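Condensin complex subunit 3 (Schizosaccharomyces pombe, PDB 5OQR) serves as a regulatory subunit of condensin, the complex that converts interphase chromatin into condensed, mitotic-like chromosomes. Local coordinates at residues A[139-150]-A[174-184]; A[212-220]-A[253-264]. All blocks are in the same frame, centred on the assembly; numbering follows the deposited sequence.

Following the chain from its N terminus, interaction 1 comes first: helix 135-145, in HEAT 3, is met by helix 173-182, in HEAT 4, and segments 139-150 and 174-184, with 23 residues between them, enclose helix 158-169. Interaction 2 opens later, where the loop after helix 202-212 meets the end of helix 240-257 and the start of helix 262-266, closing a loop of 32 residues that holds helix 224-235 and most of helix 240-257. The two loops follow in series and neither nest nor cross. Their centres lie about 26 Å apart, yet their edges touch: Leu180 O packs on Val212 CG2, and Lys215 NZ reaches toward Leu181 O. Together they tie successive parts of the helical solenoid from HEAT 3 to HEAT 5.

Interaction 1 of 2, residues A[139-150]-A[174-184]; sequences LEAVVALSRLQE and EVRRSVLLNIE
Ser178 sits in the groove lined by Leu139, Val142 and Val143. Its OG is anti to the backbone N (chi1 -174°), a rotation that carries it across to the facing helix, where Ser178 OG donates a weak hydrogen bond to Leu139 O (3.4 Å). Methyl groups surround that hydroxyl: Leu139 CD2 comes to 3.7 Å of Ser178 OG, and CG2 of both Val142 and Val143 lies against it. Next to it Val142 and Val179 cross at about a right angle, with CG1 of the first meeting CG2 of the second at 3.9 Å. At the start of the contact Leu139 CD1 rests on the CB and carboxylate end of Glu174, while Val175 CG2 faces Leu139 CB.

Farther along, the contact turns polar. Ser146 OG folds back to donate to its own helix at Val143 O (2.6 Å), coming in above the carbonyl plane, and still packs on Asn182 CB at 3.6 Å. Asn182 in turn directs ND2 to Ser178 O of its own helix. Asn182 OD1 lies 3.8 Å from Arg147 NH2, the guanidinium and amide planes standing 55° apart. The extended Gln149 lays its carboxamide along the backbone of 182-184, bringing OE1 to 3.4 Å from Ile183 CA. Beyond it the like-charged Glu150 and Glu184 approach with their carboxylates nearly perpendicular; Arg160, salt-bridged to Glu184 and weakly paired with Glu150, probably eases that repulsion.

The axes of 139-145 and 174-182 run almost parallel, 11° apart and 8.8 Å at closest approach. This side-by-side stacking of the later helix of HEAT 3 on its counterpart in HEAT 4 is typical of the superhelical solenoid that HEAT repeats build.

Interaction 2 of 2, residues A[212-220]-A[253-264]; sequences VLPKIGDFR and QWIENADNNLLE
Arg220 NH2 lies between two carboxylates of the facing segment: it forms a salt bridge with Glu264 OE1 (3.4 Å), which lies at the edge of the guanidinium, and a long one with Asp259 OD2. Arg220 NH1 turns back to Asp218 OD2, using that oxygen's syn lone pair at 3.1 Å, almost in the guanidinium plane. Asp218 OD1 meanwhile accepts Arg220 N in an Asx turn, so one carboxylate holds the arginine at both backbone and tip. The carbonyl of Asn257 sits over a face of the guanidinium.

Phe219 is the apolar wedge. Its CB stands over the five-membered ring of Trp254, 3.4 Å from the centroid and close to the normal, a CH-pi contact. A chi1 of 78° then turns the phenyl ring beside the indole as an offset stack, centroids 4.9 Å apart and planes inclined by 23°. Asn257 CB meets the phenyl edge 3.5 Å from Phe219 CD2, and Asn257 OD1 accepts a weak hydrogen bond from Phe219 N.

Replacing Trp254 by an alanine would probably strip Phe219 of its stacking partner and open a gap beneath its CB, leaving the ring less firmly fixed.

A buried aromatic stack flanked by a salt-bridge network implies that hydrophobic packing and charge pairing together fix the 212-220 loop on the Schellman-capped end of helix 240-257.

Interaction 1 of 2, residues A[139-150]-A[174-184]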
loop_
_atom_site.group_PDB
_atom_site.type_symbol
_atom_site.label_atom_id
_atom_site.label_comp_id
_atom_site.label_asym_id
_atom_site.label_seq_id
_atom_site.Cartn_x
_atom_site.Cartn_y
_atom_site.Cartn_z
ATOM N N LEU A 139 -4.424 -26.482 6.700
ATOM C CA LEU A 139 -5.624 -25.990 6.036
ATOM C C LEU A 139 -6.857 -26.750 6.508
ATOM O O LEU A 139 -7.810 -26.160 7.026
ATOM C CB LEU A 139 -5.459 -26.111 4.518
ATOM C CG LEU A 139 -6.329 -25.209 3.636
ATOM C CD1 LEU A 139 -5.922 -25.371 2.181
ATOM C CD2 LEU A 139 -7.816 -25.492 3.803
ATOM N N GLU A 140 -6.854 -28.072 6.339
ATOM C CA GLU A 140 -8.007 -28.873 6.728
ATOM C C GLU A 140 -8.171 -28.956 8.239
ATOM O O GLU A 140 -9.277 -29.234 8.715
ATOM C CB GLU A 140 -7.883 -30.280 6.142
ATOM C CG GLU A 140 -7.817 -30.313 4.629
ATOM C CD GLU A 140 -9.097 -29.835 3.978
ATOM O OE1 GLU A 140 -10.112 -29.695 4.692
ATOM O OE2 GLU A 140 -9.089 -29.598 2.752
ATOM N N ALA A 141 -7.104 -28.719 9.003
ATOM C CA ALA A 141 -7.194 -28.841 10.454
ATOM C C ALA A 141 -7.995 -27.695 11.056
ATOM O O ALA A 141 -8.845 -27.915 11.926
ATOM C CB ALA A 141 -5.794 -28.896 11.063
ATOM N N VAL A 142 -7.741 -26.463 10.610
ATOM C CA VAL A 142 -8.476 -25.322 11.148
ATOM C C VAL A 142 -9.953 -25.441 10.801
ATOM O O VAL A 142 -10.826 -25.083 11.601
ATOM C CB VAL A 142 -7.874 -23.997 10.639
ATOM C CG1 VAL A 142 -6.384 -23.930 10.962
ATOM C CG2 VAL A 142 -8.103 -23.823 9.145
ATOM N N VAL A 143 -10.258 -25.953 9.606
ATOM C CA VAL A 143 -11.651 -26.176 9.230
ATOM C C VAL A 143 -12.291 -27.174 10.185
ATOM O O VAL A 143 -13.406 -26.964 10.679
ATOM C CB VAL A 143 -11.746 -26.653 7.769
ATOM C CG1 VAL A 143 -13.204 -26.801 7.350
ATOM C CG2 VAL A 143 -11.028 -25.687 6.838
ATOM N N ALA A 144 -11.591 -28.274 10.464
ATOM C CA ALA A 144 -12.090 -29.245 11.430
ATOM C C ALA A 144 -12.190 -28.626 12.816
ATOM O O ALA A 144 -13.227 -28.720 13.483
ATOM C CB ALA A 144 -11.177 -30.473 11.458
ATOM N N LEU A 145 -11.114 -27.978 13.264
ATOM C CA LEU A 145 -11.094 -27.416 14.608
ATOM C C LEU A 145 -12.134 -26.313 14.758
ATOM O O LEU A 145 -12.777 -26.193 15.808
ATOM C CB LEU A 145 -9.693 -26.892 14.919
ATOM C CG LEU A 145 -9.310 -26.843 16.397
ATOM C CD1 LEU A 145 -7.804 -26.848 16.546
ATOM C CD2 LEU A 145 -9.890 -25.625 17.069
ATOM N N SER A 146 -12.329 -25.506 13.712
ATOM C CA SER A 146 -13.303 -24.423 13.768
ATOM C C SER A 146 -14.719 -24.916 14.031
ATOM O O SER A 146 -15.607 -24.092 14.269
ATOM C CB SER A 146 -13.276 -23.626 12.462
ATOM O OG SER A 146 -13.665 -24.432 11.366
ATOM N N ARG A 147 -14.956 -26.226 13.985
ATOM C CA ARG A 147 -16.269 -26.769 14.302
ATOM C C ARG A 147 -16.498 -26.927 15.800
ATOM O O ARG A 147 -17.616 -27.262 16.205
ATOM C CB ARG A 147 -16.449 -28.119 13.607
ATOM C CG ARG A 147 -16.482 -28.024 12.092
ATOM C CD ARG A 147 -17.798 -27.438 11.603
ATOM N NE ARG A 147 -17.716 -26.978 10.219
ATOM C CZ ARG A 147 -17.445 -25.729 9.847
ATOM N NH1 ARG A 147 -17.227 -24.782 10.751
ATOM N NH2 ARG A 147 -17.394 -25.422 8.558
ATOM N N LEU A 148 -15.476 -26.694 16.624
ATOM C CA LEU A 148 -15.594 -26.777 18.075
ATOM C C LEU A 148 -15.303 -25.433 18.732
ATOM O O LEU A 148 -14.802 -25.377 19.858
ATOM C CB LEU A 148 -14.659 -27.852 18.627
ATOM C CG LEU A 148 -14.838 -29.265 18.066
ATOM C CD1 LEU A 148 -13.805 -30.204 18.669
ATOM C CD2 LEU A 148 -16.243 -29.785 18.324
ATOM N N GLN A 149 -15.614 -24.340 18.042
ATOM C CA GLN A 149 -15.349 -23.014 18.583
ATOM C C GLN A 149 -16.278 -22.718 19.752
ATOM O O GLN A 149 -17.479 -22.999 19.699
ATOM C CB GLN A 149 -15.516 -21.955 17.495
ATOM C CG GLN A 149 -14.431 -21.997 16.428
ATOM C CD GLN A 149 -14.531 -20.857 15.430
ATOM O OE1 GLN A 149 -13.517 -20.337 14.969
ATOM N NE2 GLN A 149 -15.753 -20.466 15.087
ATOM N N GLU A 150 -15.711 -22.136 20.807
ATOM C CA GLU A 150 -16.446 -21.841 22.033
ATOM C C GLU A 150 -17.380 -22.984 22.416
ATOM O O GLU A 150 -16.931 -24.083 22.745
ATOM C CB GLU A 150 -17.242 -20.541 21.887
ATOM C CG GLU A 150 -16.408 -19.272 22.086
ATOM C CD GLU A 150 -17.033 -18.283 23.061
ATOM O OE1 GLU A 150 -18.148 -18.545 23.560
ATOM O OE2 GLU A 150 -16.404 -17.236 23.329
ATOM N N GLU A 174 -3.266 -19.934 1.609
ATOM C CA GLU A 174 -4.467 -20.760 1.645
ATOM C C GLU A 174 -4.867 -21.086 3.077
ATOM O O GLU A 174 -6.059 -21.152 3.396
ATOM C CB GLU A 174 -4.246 -22.046 0.851
ATOM C CG GLU A 174 -4.083 -21.831 -0.642
ATOM C CD GLU A 174 -3.932 -23.133 -1.402
ATOM O OE1 GLU A 174 -3.807 -24.192 -0.751
ATOM O OE2 GLU A 174 -3.940 -23.099 -2.649
ATOM N N VAL A 175 -3.887 -21.298 3.954
ATOM C CA VAL A 175 -4.195 -21.580 5.351
ATOM C C VAL A 175 -4.835 -20.360 5.999
ATOM O O VAL A 175 -5.912 -20.450 6.600
ATOM C CB VAL A 175 -2.931 -22.022 6.109
ATOM C CG1 VAL A 175 -3.281 -22.431 7.534
ATOM C CG2 VAL A 175 -2.245 -23.171 5.385
ATOM N N ARG A 176 -4.185 -19.200 5.881
ATOM C CA ARG A 176 -4.748 -17.970 6.428
ATOM C C ARG A 176 -6.184 -17.770 5.961
ATOM O O ARG A 176 -7.067 -17.431 6.756
ATOM C CB ARG A 176 -3.884 -16.775 6.025
ATOM C CG ARG A 176 -2.520 -16.746 6.685
ATOM C CD ARG A 176 -1.865 -15.379 6.554
ATOM N NE ARG A 176 -1.652 -14.989 5.163
ATOM C CZ ARG A 176 -0.678 -15.462 4.392
ATOM N NH1 ARG A 176 -0.558 -15.047 3.139
ATOM N NH2 ARG A 176 0.170 -16.363 4.866
ATOM N N ARG A 177 -6.437 -17.980 4.668
ATOM C CA ARG A 177 -7.785 -17.789 4.144
ATOM C C ARG A 177 -8.776 -18.733 4.809
ATOM O O ARG A 177 -9.907 -18.342 5.117
ATOM C CB ARG A 177 -7.795 -17.984 2.628
ATOM C CG ARG A 177 -9.185 -17.875 2.023
ATOM C CD ARG A 177 -9.156 -17.508 0.549
ATOM N NE ARG A 177 -8.810 -18.639 -0.310
ATOM C CZ ARG A 177 -7.629 -18.838 -0.887
ATOM N NH1 ARG A 177 -6.631 -17.979 -0.718
ATOM N NH2 ARG A 177 -7.442 -19.907 -1.651
ATOM N N SER A 178 -8.372 -19.984 5.038
ATOM C CA SER A 178 -9.257 -20.929 5.708
ATOM C C SER A 178 -9.589 -20.456 7.116
ATOM O O SER A 178 -10.746 -20.520 7.546
ATOM C CB SER A 178 -8.616 -22.314 5.743
ATOM O OG SER A 178 -9.517 -23.277 6.256
ATOM N N VAL A 179 -8.583 -19.978 7.853
ATOM C CA VAL A 179 -8.838 -19.409 9.173
ATOM C C VAL A 179 -9.707 -18.168 9.039
ATOM O O VAL A 179 -10.620 -17.932 9.840
ATOM C CB VAL A 179 -7.512 -19.084 9.889
ATOM C CG1 VAL A 179 -7.775 -18.740 11.340
ATOM C CG2 VAL A 179 -6.527 -20.243 9.796
ATOM N N LEU A 180 -9.435 -17.357 8.017
ATOM C CA LEU A 180 -10.180 -16.124 7.808
ATOM C C LEU A 180 -11.648 -16.394 7.515
ATOM O O LEU A 180 -12.504 -15.548 7.799
ATOM C CB LEU A 180 -9.538 -15.339 6.664
ATOM C CG LEU A 180 -10.165 -14.019 6.217
ATOM C CD1 LEU A 180 -10.449 -13.105 7.396
ATOM C CD2 LEU A 180 -9.234 -13.345 5.222
ATOM N N LEU A 181 -11.963 -17.564 6.963
ATOM C CA LEU A 181 -13.317 -17.867 6.517
ATOM C C LEU A 181 -14.154 -18.604 7.554
ATOM O O LEU A 181 -15.367 -18.740 7.355
ATOM C CB LEU A 181 -13.268 -18.700 5.233
ATOM C CG LEU A 181 -13.286 -17.916 3.921
ATOM C CD1 LEU A 181 -12.912 -18.818 2.760
ATOM C CD2 LEU A 181 -14.657 -17.299 3.692
ATOM N N ASN A 182 -13.555 -19.080 8.645
ATOM C CA ASN A 182 -14.281 -19.868 9.631
ATOM C C ASN A 182 -14.139 -19.363 11.058
ATOM O O ASN A 182 -14.804 -19.904 11.947
ATOM C CB ASN A 182 -13.823 -21.334 9.582
ATOM C CG ASN A 182 -13.932 -21.930 8.194
ATOM O OD1 ASN A 182 -14.940 -22.546 7.847
ATOM N ND2 ASN A 182 -12.893 -21.744 7.389
ATOM N N ILE A 183 -13.311 -18.349 11.308
ATOM C CA ILE A 183 -13.160 -17.841 12.666
ATOM C C ILE A 183 -14.389 -17.027 13.059
ATOM O O ILE A 183 -15.115 -16.486 12.217
ATOM C CB ILE A 183 -11.873 -17.009 12.791
ATOM C CG1 ILE A 183 -11.672 -16.550 14.235
ATOM C CG2 ILE A 183 -11.918 -15.806 11.854
ATOM C CD1 ILE A 183 -10.245 -16.178 14.559
ATOM N N GLU A 184 -14.629 -16.946 14.367
ATOM C CA GLU A 184 -15.760 -16.180 14.868
ATOM C C GLU A 184 -15.526 -14.691 14.645
ATOM O O GLU A 184 -14.391 -14.207 14.658
ATOM C CB GLU A 184 -15.996 -16.461 16.356
ATOM C CG GLU A 184 -15.230 -15.555 17.326
ATOM C CD GLU A 184 -15.585 -15.820 18.774
ATOM O OE1 GLU A 184 -14.817 -16.532 19.461
ATOM O OE2 GLU A 184 -16.643 -15.324 19.223
#

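Interaction 2 of 2, residues A[212-220]-A[253-264]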
loop_
_atom_site.group_PDB
_atom_site.type_symbol
_atom_site.label_atom_id
_atom_site.label_comp_id
_atom_site.label_asym_id
_atom_site.label_seq_id
_atom_site.Cartn_x
_atom_site.Cartn_y
_atom_site.Cartn_z
ATOM N N VAL A 212 -16.289 -12.040 4.708
ATOM C CA VAL A 212 -16.151 -11.950 6.157
ATOM C C VAL A 212 -16.929 -10.764 6.712
ATOM O O VAL A 212 -17.579 -10.869 7.757
ATOM C CB VAL A 212 -14.663 -11.877 6.544
ATOM C CG1 VAL A 212 -14.504 -12.030 8.047
ATOM C CG2 VAL A 212 -13.862 -12.946 5.813
ATOM N N LEU A 213 -16.867 -9.617 6.046
ATOM C CA LEU A 213 -17.522 -8.420 6.555
ATOM C C LEU A 213 -19.036 -8.532 6.421
ATOM O O LEU A 213 -19.759 -8.186 7.363
ATOM C CB LEU A 213 -17.000 -7.177 5.831
ATOM C CG LEU A 213 -15.680 -6.644 6.396
ATOM C CD1 LEU A 213 -15.000 -5.709 5.418
ATOM C CD2 LEU A 213 -15.914 -5.937 7.718
ATOM N N PRO A 214 -19.559 -8.986 5.280
ATOM C CA PRO A 214 -21.007 -9.235 5.200
ATOM C C PRO A 214 -21.563 -10.006 6.384
ATOM O O PRO A 214 -22.716 -9.780 6.772
ATOM C CB PRO A 214 -21.147 -10.032 3.898
ATOM C CG PRO A 214 -19.926 -9.707 3.087
ATOM C CD PRO A 214 -18.936 -8.976 3.947
ATOM N N LYS A 215 -20.781 -10.917 6.970
ATOM C CA LYS A 215 -21.250 -11.644 8.145
ATOM C C LYS A 215 -21.641 -10.692 9.266
ATOM O O LYS A 215 -22.554 -10.991 10.044
ATOM C CB LYS A 215 -20.177 -12.626 8.618
ATOM C CG LYS A 215 -20.278 -13.997 7.964
ATOM C CD LYS A 215 -18.915 -14.588 7.638
ATOM C CE LYS A 215 -18.086 -14.837 8.886
ATOM N NZ LYS A 215 -16.850 -15.613 8.583
ATOM N N ILE A 216 -20.971 -9.546 9.366
ATOM C CA ILE A 216 -21.400 -8.502 10.288
ATOM C C ILE A 216 -22.649 -7.848 9.713
ATOM O O ILE A 216 -22.623 -7.289 8.612
ATOM C CB ILE A 216 -20.283 -7.475 10.514
ATOM C CG1 ILE A 216 -19.026 -8.165 11.046
ATOM C CG2 ILE A 216 -20.729 -6.416 11.506
ATOM C CD1 ILE A 216 -17.756 -7.442 10.713
ATOM N N GLY A 217 -23.753 -7.923 10.458
ATOM C CA GLY A 217 -25.027 -7.475 9.918
ATOM C C GLY A 217 -24.989 -6.038 9.439
ATOM O O GLY A 217 -25.432 -5.727 8.330
ATOM N N ASP A 218 -24.450 -5.143 10.263
ATOM C CA ASP A 218 -24.503 -3.713 10.004
ATOM C C ASP A 218 -23.108 -3.115 10.092
ATOM O O ASP A 218 -22.316 -3.491 10.961
ATOM C CB ASP A 218 -25.431 -3.016 10.999
ATOM C CG ASP A 218 -25.825 -1.629 10.553
ATOM O OD1 ASP A 218 -25.061 -1.017 9.778
ATOM O OD2 ASP A 218 -26.897 -1.149 10.977
ATOM N N PHE A 219 -22.812 -2.179 9.189
ATOM C CA PHE A 219 -21.516 -1.513 9.208
ATOM C C PHE A 219 -21.404 -0.515 10.351
ATOM O O PHE A 219 -20.288 -0.116 10.698
ATOM C CB PHE A 219 -21.263 -0.813 7.868
ATOM C CG PHE A 219 -21.991 0.494 7.712
ATOM C CD1 PHE A 219 -21.294 1.688 7.682
ATOM C CD2 PHE A 219 -23.368 0.530 7.595
ATOM C CE1 PHE A 219 -21.956 2.891 7.538
ATOM C CE2 PHE A 219 -24.035 1.730 7.452
ATOM C CZ PHE A 219 -23.329 2.910 7.423
ATOM N N ARG A 220 -22.527 -0.110 10.949
ATOM C CA ARG A 220 -22.477 0.783 12.099
ATOM C C ARG A 220 -21.846 0.120 13.315
ATOM O O ARG A 220 -21.359 0.827 14.204
ATOM C CB ARG A 220 -23.882 1.262 12.459
ATOM C CG ARG A 220 -24.543 2.146 11.415
ATOM C CD ARG A 220 -25.971 1.699 11.174
ATOM N NE ARG A 220 -26.831 2.743 10.632
ATOM C CZ ARG A 220 -28.111 2.557 10.330
ATOM N NH1 ARG A 220 -28.674 1.367 10.516
ATOM N NH2 ARG A 220 -28.830 3.552 9.837
ATOM N N GLN A 253 -24.356 -3.435 0.193
ATOM C CA GLN A 253 -24.637 -3.794 1.580
ATOM C C GLN A 253 -24.719 -2.558 2.473
ATOM O O GLN A 253 -25.739 -2.323 3.127
ATOM C CB GLN A 253 -23.570 -4.754 2.111
ATOM C CG GLN A 253 -23.909 -5.326 3.484
ATOM C CD GLN A 253 -22.681 -5.718 4.277
ATOM O OE1 GLN A 253 -21.667 -6.127 3.715
ATOM N NE2 GLN A 253 -22.765 -5.582 5.596
ATOM N N TRP A 254 -23.647 -1.766 2.516
ATOM C CA TRP A 254 -23.608 -0.630 3.430
ATOM C C TRP A 254 -24.694 0.384 3.101
ATOM O O TRP A 254 -25.324 0.943 4.004
ATOM C CB TRP A 254 -22.227 0.021 3.394
ATOM C CG TRP A 254 -21.184 -0.802 4.081
ATOM C CD1 TRP A 254 -21.239 -2.137 4.345
ATOM C CD2 TRP A 254 -19.936 -0.342 4.611
ATOM N NE1 TRP A 254 -20.103 -2.539 4.998
ATOM C CE2 TRP A 254 -19.286 -1.455 5.175
ATOM C CE3 TRP A 254 -19.306 0.904 4.660
ATOM C CZ2 TRP A 254 -18.038 -1.362 5.780
ATOM C CZ3 TRP A 254 -18.065 0.993 5.261
ATOM C CH2 TRP A 254 -17.445 -0.131 5.812
ATOM N N ILE A 255 -24.927 0.636 1.813
ATOM C CA ILE A 255 -26.018 1.523 1.428
ATOM C C ILE A 255 -27.342 0.990 1.954
ATOM O O ILE A 255 -28.264 1.764 2.241
ATOM C CB ILE A 255 -26.041 1.696 -0.105
ATOM C CG1 ILE A 255 -27.111 2.701 -0.529
ATOM C CG2 ILE A 255 -26.315 0.364 -0.790
ATOM C CD1 ILE A 255 -26.968 4.077 0.095
ATOM N N GLU A 256 -27.464 -0.332 2.084
ATOM C CA GLU A 256 -28.693 -0.922 2.602
ATOM C C GLU A 256 -28.876 -0.600 4.079
ATOM O O GLU A 256 -29.977 -0.242 4.512
ATOM C CB GLU A 256 -28.673 -2.436 2.383
ATOM C CG GLU A 256 -30.034 -3.055 2.127
ATOM C CD GLU A 256 -30.643 -2.594 0.818
ATOM O OE1 GLU A 256 -31.679 -1.896 0.853
ATOM O OE2 GLU A 256 -30.077 -2.916 -0.247
ATOM N N ASN A 257 -27.807 -0.720 4.869
ATOM C CA ASN A 257 -27.887 -0.383 6.284
ATOM C C ASN A 257 -28.223 1.085 6.503
ATOM O O ASN A 257 -28.715 1.444 7.577
ATOM C CB ASN A 257 -26.566 -0.716 6.978
ATOM C CG ASN A 257 -26.130 -2.152 6.752
ATOM O OD1 ASN A 257 -24.957 -2.422 6.500
ATOM N ND2 ASN A 257 -27.074 -3.081 6.836
ATOM N N ALA A 258 -27.965 1.940 5.512
ATOM C CA ALA A 258 -28.280 3.360 5.593
ATOM C C ALA A 258 -29.610 3.692 4.927
ATOM O O ALA A 258 -29.817 4.826 4.485
ATOM C CB ALA A 258 -27.154 4.184 4.971
ATOM N N ASP A 259 -30.515 2.718 4.840
ATOM C CA ASP A 259 -31.856 2.938 4.305
ATOM C C ASP A 259 -31.817 3.395 2.851
ATOM O O ASP A 259 -32.689 4.141 2.400
ATOM C CB ASP A 259 -32.623 3.952 5.156
ATOM C CG ASP A 259 -32.411 3.742 6.644
ATOM O OD1 ASP A 259 -33.072 2.855 7.223
ATOM O OD2 ASP A 259 -31.580 4.464 7.234
ATOM N N ASN A 260 -30.805 2.952 2.106
ATOM C CA ASN A 260 -30.638 3.332 0.706
ATOM C C ASN A 260 -30.583 4.848 0.539
ATOM O O ASN A 260 -31.022 5.387 -0.478
ATOM C CB ASN A 260 -31.750 2.740 -0.163
ATOM C CG ASN A 260 -31.678 1.230 -0.248
ATOM O OD1 ASN A 260 -30.593 0.655 -0.321
ATOM N ND2 ASN A 260 -32.833 0.581 -0.236
ATOM N N ASN A 261 -30.049 5.543 1.540
ATOM C CA ASN A 261 -29.915 6.997 1.513
ATOM C C ASN A 261 -28.427 7.324 1.569
ATOM O O ASN A 261 -27.799 7.215 2.627
ATOM C CB ASN A 261 -30.674 7.642 2.665
ATOM C CG ASN A 261 -30.849 9.133 2.479
ATOM O OD1 ASN A 261 -30.090 9.932 3.026
ATOM N ND2 ASN A 261 -31.849 9.517 1.694
ATOM N N LEU A 262 -27.871 7.723 0.425
ATOM C CA LEU A 262 -26.440 7.988 0.348
ATOM C C LEU A 262 -26.013 9.032 1.370
ATOM O O LEU A 262 -24.949 8.904 1.990
ATOM C CB LEU A 262 -26.073 8.440 -1.066
ATOM C CG LEU A 262 -24.584 8.609 -1.361
ATOM C CD1 LEU A 262 -23.849 7.288 -1.225
ATOM C CD2 LEU A 262 -24.395 9.184 -2.751
ATOM N N LEU A 263 -26.823 10.074 1.560
ATOM C CA LEU A 263 -26.496 11.093 2.554
ATOM C C LEU A 263 -26.407 10.490 3.948
ATOM O O LEU A 263 -25.476 10.786 4.705
ATOM C CB LEU A 263 -27.541 12.209 2.523
ATOM C CG LEU A 263 -27.455 13.225 1.383
ATOM C CD1 LEU A 263 -28.607 14.208 1.486
ATOM C CD2 LEU A 263 -26.129 13.964 1.399
ATOM N N GLU A 264 -27.371 9.642 4.309
ATOM C CA GLU A 264 -27.352 9.032 5.634
ATOM C C GLU A 264 -26.099 8.190 5.830
ATOM O O GLU A 264 -25.548 8.133 6.935
ATOM C CB GLU A 264 -28.608 8.186 5.838
ATOM C CG GLU A 264 -28.755 7.647 7.251
ATOM C CD GLU A 264 -30.121 7.038 7.506
ATOM O OE1 GLU A 264 -30.257 6.275 8.485
ATOM O OE2 GLU A 264 -31.057 7.322 6.729
#